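Local structure of putative redox protein (Lactobacillus casei, 2QL8) at the interface of chains A and B. The protein probably acts as a redox enzyme of the OsmC/Ohr family, many of whose members are thiol-dependent peroxidases. Coordinates in Å, arbitrary orientation; residue numbers count along the deposited sequence, not the author numbering. Chains: chain A/B, Putative redox protein.

The interface of chains A and B. Residues chain A 52, 93-94, 96, 127, 130-132; chain B 6, 126.
The guanidinium of B:Arg6 comes down on one face of the side-chain amide of A:Asn132. The two planes are 78° apart. NH1 and NH2 both converge end-on on the amide oxygen OD1, and the shorter hydrogen bond, B:Arg6 NH1 to A:Asn132 OD1, is 3.0 Å. Both nitrogens lie above the carbonyl plane, off its lone pairs. NH2 of B:Arg6 also hydrogen-bonds the backbone O of A:Gly131 at 3.1 Å. The bend at chi3 (-61°) turns the guanidinium toward both acceptors.

Methyl CD2 of B:Leu126 lies toward the opposite face of the A:Asn132 amide and meets CB of A:Asn132 at 3.7 Å. At the nitrogen edge, ND2 of A:Asn132 gives a nearly straight hydrogen bond to OE1 of A:Gln93 at 2.9 Å. OE1 lies in the A:Asn132 amide plane, though ND2 stands above the A:Gln93 carbonyl plane. A second, more bent hydrogen bond goes to A:Phe94 O. These bonds fix the flip of the amide and direct OD1 toward the arginine. An alanine in place of A:Asn132 would probably leave the B:Arg6 guanidinium without its side-chain acceptor and free the A:Gln93 side chain to turn.

B:Leu126 fills the apolar half of the contact. CD1 of B:Leu126 meets CD2 of A:Leu52 at 3.5 Å and touches CB of A:Phe94. Its CB packs on CD2 of A:Leu127, and CD2 reaches CB of A:Ser130. OG of A:Ser130 sits between the backbone N and the carbonyl carbon (chi1 68°) and donates in plane to a lone pair of A:Leu127 O at 2.8 Å. It also accepts from the backbone N of A:Asn132.

B:Leu126, on helix 122-127 of chain B, packs against helix 48-70, strand 91-102 and the turn between helix 122-127 and strand 133-137 of chain A. B:Arg6 comes from the N-terminal 3-10 helix 5-7. The patch repeats across a two-fold axis, consistent with the intertwined dimer typical of OsmC/Ohr proteins.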
# COMPACT_ATOMS: atom_id res chain seq x y z
N LEU A 52 2.60 0.44 3.13
CA LEU A 52 1.16 0.69 3.09
C LEU A 52 0.76 1.99 3.77
O LEU A 52 -0.00 2.79 3.24
CB LEU A 52 0.37 -0.47 3.63
CG LEU A 52 -1.16 -0.37 3.67
CD1 LEU A 52 -1.69 -0.13 2.23
CD2 LEU A 52 -1.86 -1.58 4.31
N GLN A 93 -3.02 -10.77 9.60
CA GLN A 93 -3.74 -9.64 9.01
C GLN A 93 -3.02 -8.34 9.32
O GLN A 93 -2.20 -8.29 10.24
CB GLN A 93 -5.15 -9.54 9.54
CG GLN A 93 -6.03 -10.72 9.29
CD GLN A 93 -7.42 -10.49 9.80
OE1 GLN A 93 -8.17 -9.70 9.23
NE2 GLN A 93 -7.77 -11.15 10.90
N PHE A 94 -3.35 -7.29 8.55
CA PHE A 94 -3.00 -5.92 8.89
C PHE A 94 -4.27 -5.17 9.29
O PHE A 94 -5.35 -5.35 8.68
CB PHE A 94 -2.36 -5.17 7.72
CG PHE A 94 -1.00 -5.63 7.31
CD1 PHE A 94 -0.28 -6.62 7.99
CD2 PHE A 94 -0.42 -5.08 6.19
CE1 PHE A 94 0.97 -6.99 7.56
CE2 PHE A 94 0.83 -5.51 5.74
CZ PHE A 94 1.50 -6.48 6.43
N VAL A 96 -5.49 -1.05 9.79
CA VAL A 96 -5.09 0.26 9.31
C VAL A 96 -6.01 1.34 9.93
O VAL A 96 -7.25 1.22 9.89
CB VAL A 96 -5.22 0.36 7.77
CG1 VAL A 96 -4.79 1.77 7.28
CG2 VAL A 96 -4.42 -0.80 7.08
N LEU A 127 -9.49 -0.15 0.54
CA LEU A 127 -9.56 -0.74 1.89
C LEU A 127 -10.96 -0.72 2.51
O LEU A 127 -11.18 -1.35 3.55
CB LEU A 127 -8.61 0.01 2.81
CG LEU A 127 -7.12 0.08 2.45
CD1 LEU A 127 -6.29 0.97 3.42
CD2 LEU A 127 -6.57 -1.36 2.34
N SER A 130 -12.56 -4.04 3.61
CA SER A 130 -11.61 -4.97 4.23
C SER A 130 -12.04 -5.41 5.63
O SER A 130 -11.53 -6.41 6.16
CB SER A 130 -10.23 -4.36 4.36
OG SER A 130 -10.19 -3.29 5.29
N GLY A 131 -12.89 -4.61 6.29
CA GLY A 131 -13.20 -4.82 7.70
C GLY A 131 -12.13 -4.39 8.67
O GLY A 131 -12.31 -4.55 9.88
N ASN A 132 -10.99 -3.88 8.16
CA ASN A 132 -9.78 -3.65 8.93
C ASN A 132 -9.29 -2.20 8.92
O ASN A 132 -8.25 -1.88 9.44
CB ASN A 132 -8.63 -4.58 8.44
CG ASN A 132 -8.85 -6.03 8.83
OD1 ASN A 132 -9.97 -6.44 9.20
ND2 ASN A 132 -7.81 -6.83 8.67
N ARG B 6 -8.86 -6.17 18.24
CA ARG B 6 -7.69 -6.68 17.55
C ARG B 6 -6.50 -5.73 17.63
O ARG B 6 -5.34 -6.13 17.39
CB ARG B 6 -8.05 -7.02 16.10
CG ARG B 6 -9.14 -8.06 15.96
CD ARG B 6 -9.57 -8.28 14.56
NE ARG B 6 -10.11 -7.06 13.99
CZ ARG B 6 -10.31 -6.87 12.69
NH1 ARG B 6 -10.08 -7.84 11.83
NH2 ARG B 6 -10.77 -5.72 12.27
N LEU B 126 -6.47 -7.56 2.46
CA LEU B 126 -7.09 -6.22 2.54
C LEU B 126 -7.76 -5.83 1.23
O LEU B 126 -8.73 -5.09 1.21
CB LEU B 126 -6.06 -5.15 2.93
CG LEU B 126 -5.45 -5.13 4.33
CD1 LEU B 126 -4.36 -4.06 4.42
CD2 LEU B 126 -6.60 -4.93 5.39